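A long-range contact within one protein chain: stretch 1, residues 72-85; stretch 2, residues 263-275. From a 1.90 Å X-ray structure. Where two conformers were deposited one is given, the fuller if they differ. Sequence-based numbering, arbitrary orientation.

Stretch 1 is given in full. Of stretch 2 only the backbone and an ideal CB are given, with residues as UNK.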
# COMPACT_ATOMS: atom_id res chain seq x y z
N GLU A 72 6.47 20.82 -33.60
CA GLU A 72 7.71 20.17 -33.16
C GLU A 72 8.03 20.50 -31.71
O GLU A 72 8.45 19.62 -30.96
CB GLU A 72 8.93 20.56 -34.00
CG GLU A 72 8.98 19.96 -35.37
CD GLU A 72 10.36 20.16 -36.02
OE1 GLU A 72 11.39 19.74 -35.42
OE2 GLU A 72 10.41 20.72 -37.14
N THR A 73 7.83 21.76 -31.31
CA THR A 73 8.11 22.17 -29.95
C THR A 73 7.15 21.48 -28.97
O THR A 73 7.57 21.08 -27.89
CB THR A 73 8.10 23.70 -29.83
OG1 THR A 73 8.94 24.25 -30.86
CG2 THR A 73 8.63 24.10 -28.48
N GLU A 74 5.87 21.32 -29.35
CA GLU A 74 4.89 20.62 -28.50
C GLU A 74 5.25 19.13 -28.32
O GLU A 74 5.22 18.62 -27.21
CB GLU A 74 3.47 20.74 -29.09
CG GLU A 74 2.89 22.12 -28.95
CD GLU A 74 1.64 22.38 -29.79
OE1 GLU A 74 1.26 21.58 -30.70
OE2 GLU A 74 1.04 23.43 -29.52
N GLN A 75 5.65 18.47 -29.40
CA GLN A 75 6.07 17.05 -29.34
C GLN A 75 7.30 16.87 -28.48
O GLN A 75 7.36 15.96 -27.64
CB GLN A 75 6.35 16.52 -30.74
CG GLN A 75 5.16 16.45 -31.67
CD GLN A 75 5.54 15.91 -33.05
OE1 GLN A 75 6.37 15.02 -33.15
NE2 GLN A 75 4.93 16.42 -34.08
N GLU A 76 8.27 17.76 -28.65
CA GLU A 76 9.48 17.72 -27.82
C GLU A 76 9.22 17.96 -26.34
O GLU A 76 9.77 17.24 -25.50
CB GLU A 76 10.56 18.68 -28.36
CG GLU A 76 11.21 18.23 -29.66
CD GLU A 76 11.95 16.89 -29.53
OE1 GLU A 76 12.65 16.69 -28.49
OE2 GLU A 76 11.82 16.05 -30.45
N ALA A 77 8.42 18.97 -26.01
CA ALA A 77 8.05 19.26 -24.62
C ALA A 77 7.33 18.08 -24.00
O ALA A 77 7.61 17.71 -22.88
CB ALA A 77 7.18 20.54 -24.51
N PHE A 78 6.39 17.50 -24.74
CA PHE A 78 5.63 16.34 -24.30
C PHE A 78 6.57 15.18 -23.97
O PHE A 78 6.44 14.58 -22.92
CB PHE A 78 4.66 15.90 -25.41
CG PHE A 78 3.61 14.90 -24.98
CD1 PHE A 78 3.92 13.57 -24.70
CD2 PHE A 78 2.26 15.27 -24.94
CE1 PHE A 78 2.94 12.67 -24.35
CE2 PHE A 78 1.29 14.35 -24.58
CZ PHE A 78 1.65 13.05 -24.29
N LYS A 79 7.47 14.84 -24.89
CA LYS A 79 8.44 13.74 -24.69
C LYS A 79 9.31 13.96 -23.48
O LYS A 79 9.52 13.03 -22.68
CB LYS A 79 9.31 13.53 -25.94
CG LYS A 79 8.55 12.84 -27.07
CD LYS A 79 9.09 13.08 -28.48
CE LYS A 79 10.49 12.58 -28.69
NZ LYS A 79 10.85 12.76 -30.13
N LYS A 80 9.79 15.20 -23.35
CA LYS A 80 10.64 15.58 -22.22
C LYS A 80 9.91 15.47 -20.89
O LYS A 80 10.45 14.90 -19.95
CB LYS A 80 11.20 16.99 -22.37
CG LYS A 80 12.28 17.12 -23.38
CD LYS A 80 12.55 18.56 -23.72
CE LYS A 80 13.55 18.68 -24.87
NZ LYS A 80 14.94 18.28 -24.51
N ILE A 81 8.68 15.96 -20.84
CA ILE A 81 7.90 15.94 -19.60
C ILE A 81 7.41 14.52 -19.23
O ILE A 81 7.64 14.07 -18.10
CB ILE A 81 6.74 16.96 -19.64
CG1 ILE A 81 7.27 18.40 -19.78
CG2 ILE A 81 5.92 16.90 -18.36
CD1 ILE A 81 6.18 19.37 -20.27
N ILE A 82 6.76 13.83 -20.16
CA ILE A 82 6.29 12.47 -19.89
C ILE A 82 7.50 11.54 -19.62
O ILE A 82 7.43 10.74 -18.69
CB ILE A 82 5.31 11.90 -20.99
CG1 ILE A 82 4.37 10.89 -20.37
CG2 ILE A 82 6.05 11.36 -22.27
CD1 ILE A 82 3.29 11.59 -19.47
N GLY A 83 8.59 11.72 -20.38
CA GLY A 83 9.85 10.99 -20.21
C GLY A 83 10.44 11.16 -18.81
O GLY A 83 10.83 10.18 -18.18
N LEU A 84 10.48 12.40 -18.31
CA LEU A 84 10.98 12.70 -16.97
C LEU A 84 10.10 12.05 -15.92
O LEU A 84 10.61 11.43 -14.98
CB LEU A 84 11.02 14.21 -16.71
CG LEU A 84 11.60 14.62 -15.35
CD1 LEU A 84 13.00 14.02 -15.12
CD2 LEU A 84 11.62 16.09 -15.24
N LEU A 85 8.79 12.25 -16.05
CA LEU A 85 7.81 11.64 -15.14
C LEU A 85 7.95 10.11 -15.09
O LEU A 85 7.91 9.53 -14.00
CB LEU A 85 6.37 12.06 -15.50
CG LEU A 85 6.06 13.53 -15.20
CD1 LEU A 85 4.73 13.94 -15.84
CD2 LEU A 85 6.04 13.80 -13.72
N UNK A 263 11.92 27.55 -12.44
CA UNK A 263 13.16 27.27 -13.21
C UNK A 263 12.94 26.10 -14.16
O UNK A 263 13.31 26.16 -15.33
CB UNK A 263 14.33 26.96 -12.27
N UNK A 264 12.38 25.03 -13.64
CA UNK A 264 12.08 23.86 -14.45
C UNK A 264 11.13 24.21 -15.58
O UNK A 264 11.36 23.82 -16.73
CB UNK A 264 11.48 22.75 -13.58
N UNK A 265 10.07 24.92 -15.24
CA UNK A 265 9.13 25.42 -16.24
C UNK A 265 9.89 26.24 -17.32
O UNK A 265 9.69 26.07 -18.51
CB UNK A 265 8.05 26.27 -15.57
N UNK A 266 10.79 27.14 -16.88
CA UNK A 266 11.53 27.95 -17.85
C UNK A 266 12.45 27.11 -18.77
O UNK A 266 12.63 27.41 -19.95
CB UNK A 266 12.37 28.99 -17.10
N UNK A 267 13.06 26.10 -18.18
CA UNK A 267 13.99 25.21 -18.87
C UNK A 267 13.33 24.37 -19.96
O UNK A 267 13.87 24.24 -21.05
CB UNK A 267 14.66 24.28 -17.85
N UNK A 268 12.17 23.83 -19.67
CA UNK A 268 11.47 22.91 -20.59
C UNK A 268 10.41 23.51 -21.49
O UNK A 268 10.27 23.08 -22.63
CB UNK A 268 10.81 21.80 -19.77
N UNK A 269 9.64 24.47 -20.97
CA UNK A 269 8.54 25.08 -21.71
C UNK A 269 8.85 26.52 -22.06
O UNK A 269 8.84 26.86 -23.22
CB UNK A 269 7.24 25.01 -20.90
N UNK A 270 9.13 27.37 -21.07
CA UNK A 270 9.42 28.79 -21.35
C UNK A 270 8.30 29.48 -22.12
O UNK A 270 7.12 29.30 -21.81
CB UNK A 270 10.72 28.91 -22.14
N UNK A 271 8.67 30.20 -23.17
CA UNK A 271 7.74 30.93 -24.03
C UNK A 271 7.53 30.21 -25.38
O UNK A 271 7.17 30.83 -26.35
CB UNK A 271 8.26 32.35 -24.27
N UNK A 272 7.73 28.90 -25.43
CA UNK A 272 7.72 28.14 -26.69
C UNK A 272 6.42 27.43 -27.05
O UNK A 272 6.28 26.89 -28.17
CB UNK A 272 8.83 27.09 -26.64
N UNK A 273 5.45 27.44 -26.14
CA UNK A 273 4.24 26.63 -26.34
C UNK A 273 3.02 27.50 -26.49
O UNK A 273 2.69 28.26 -25.58
CB UNK A 273 4.04 25.66 -25.18
N UNK A 274 2.32 27.38 -27.62
CA UNK A 274 1.11 28.14 -27.81
C UNK A 274 0.11 27.94 -26.65
O UNK A 274 -0.07 26.83 -26.17
CB UNK A 274 0.47 27.75 -29.14
N UNK A 275 -0.48 29.01 -26.18
CA UNK A 275 -1.43 28.89 -25.10
C UNK A 275 -0.88 29.01 -23.70
O UNK A 275 -1.69 29.16 -22.80
CB UNK A 275 -2.14 27.54 -25.22

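Stretch 1 is one unbroken helix, and along the side nearest stretch 2 it offers T73, E74, A77, K80, I81 and L84, a mostly apolar strip with charge at its edges.

Position 263 is helical and its CB is out of reach of this strip, so many residues would do; it is D263. At 264 the CB points toward stretch 1, but nothing there lies within 5.5 Å of it. Only a long side chain could cross the gap to the apolar end of L84, so a large hydrophobic or aromatic residue suits. W264 spans it, its CZ3 lying 3.5 Å from CD2 of L84, with the ring oblique to that methyl.

Positions 265, 266 and 267 are out of reach. They are F265, R266, whose NH2 forms a salt bridge with OD1 of D263 through a weak hydrogen bond of 3.5 Å, and Y267.

At 268 the CB points toward the strip, 4.9 Å from CG1 of I81. A medium-sized aliphatic residue such as valine, leucine, isoleucine or methionine would fit. I268 sets its CG2 3.8 Å from CG1 of I81 and 4.2 Å from CB of K80. At 269 the CB points sideways, so an apolar chain must reach to touch I81. I269 does so, CD1 to CD1 of I81 at 4.0 Å.

Position 270 has phi of 56° and psi of -132°, and a CB would be crowded by the carbonyl oxygen of R266 at 3.3 Å. Glycine is favoured, and G270 is the second residue of the type II' turn that runs from I269 to position 272. Position 271 faces open space, where a polar residue is at ease: D271.

At 272 the ideal CB is already 3.5 Å from CG2 of T73, so the start of the chain packs there while its end is free; a long polar chain suits. K272 touches T73 through CB, and its end leads away.

At 273 the CB points sideways, 5.3 Å from CG of E74, and the small A77 leaves room for a branched or long aliphatic chain. I273 turns its end inward, with CD1 4.0 Å from CB of A77 and 3.8 Å from the backbone O of T73.

At 274 the CB points sideways, 4.4 Å from OE2 of E74, and phi is -54°, which proline allows, though a small or polar residue would also do. P274 packs its CD 3.5 Å from OE2 of E74, and a water donates to both that OE2 and the O of P274. At 275 phi is positive, 91°, and a CB would jam against the preceding carbonyl oxygen, so glycine is called for: G275.

Stretch 2 263-275: DWFRYIIGDKIPG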
# COMPACT_ATOMS: atom_id res chain seq x y z
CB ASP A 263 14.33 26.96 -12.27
CG ASP A 263 14.79 28.16 -11.43
OD1 ASP A 263 14.56 29.34 -11.82
OD2 ASP A 263 15.37 27.92 -10.35
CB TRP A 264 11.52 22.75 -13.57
CG TRP A 264 12.60 21.98 -12.90
CD1 TRP A 264 13.26 22.25 -11.73
CD2 TRP A 264 13.18 20.80 -13.41
NE1 TRP A 264 14.19 21.30 -11.47
CE2 TRP A 264 14.17 20.38 -12.49
CE3 TRP A 264 12.96 20.03 -14.55
CZ2 TRP A 264 14.90 19.24 -12.66
CZ3 TRP A 264 13.70 18.90 -14.74
CH2 TRP A 264 14.67 18.51 -13.80
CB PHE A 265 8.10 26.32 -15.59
CG PHE A 265 7.35 27.13 -16.59
CD1 PHE A 265 6.52 26.49 -17.47
CD2 PHE A 265 7.57 28.50 -16.72
CE1 PHE A 265 5.84 27.20 -18.47
CE2 PHE A 265 6.92 29.23 -17.71
CZ PHE A 265 6.02 28.56 -18.57
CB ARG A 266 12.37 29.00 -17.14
CG ARG A 266 11.59 30.23 -16.70
CD ARG A 266 12.54 31.25 -16.03
NE ARG A 266 12.56 31.12 -14.57
CZ ARG A 266 12.04 32.00 -13.69
NH1 ARG A 266 11.50 33.17 -14.05
NH2 ARG A 266 12.12 31.71 -12.40
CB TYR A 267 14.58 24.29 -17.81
CG TYR A 267 15.64 23.30 -18.22
CD1 TYR A 267 16.76 23.72 -18.90
CD2 TYR A 267 15.57 21.97 -17.79
CE1 TYR A 267 17.77 22.84 -19.23
CE2 TYR A 267 16.58 21.08 -18.11
CZ TYR A 267 17.67 21.52 -18.85
OH TYR A 267 18.70 20.67 -19.19
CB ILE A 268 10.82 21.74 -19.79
CG1 ILE A 268 11.88 21.00 -18.99
CG2 ILE A 268 10.11 20.72 -20.72
CD1 ILE A 268 11.39 19.64 -18.52
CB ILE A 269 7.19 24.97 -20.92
CG1 ILE A 269 6.74 23.51 -20.83
CG2 ILE A 269 6.08 25.77 -21.63
CD1 ILE A 269 5.75 23.27 -19.72
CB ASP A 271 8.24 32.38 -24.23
CG ASP A 271 9.58 32.47 -24.98
OD1 ASP A 271 10.24 31.44 -25.22
OD2 ASP A 271 9.99 33.60 -25.32
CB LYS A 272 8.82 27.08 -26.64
CG LYS A 272 10.28 27.61 -26.59
CD LYS A 272 10.79 27.95 -27.98
CE LYS A 272 12.15 28.70 -27.99
NZ LYS A 272 13.23 27.93 -27.33
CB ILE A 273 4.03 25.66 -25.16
CG1 ILE A 273 5.24 24.72 -25.01
CG2 ILE A 273 2.72 24.87 -25.34
CD1 ILE A 273 5.49 23.77 -26.27
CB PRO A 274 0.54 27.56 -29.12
CG PRO A 274 1.76 27.07 -29.87
CD PRO A 274 2.63 26.52 -28.80
O HOH W 1 -0.21 24.10 -26.92
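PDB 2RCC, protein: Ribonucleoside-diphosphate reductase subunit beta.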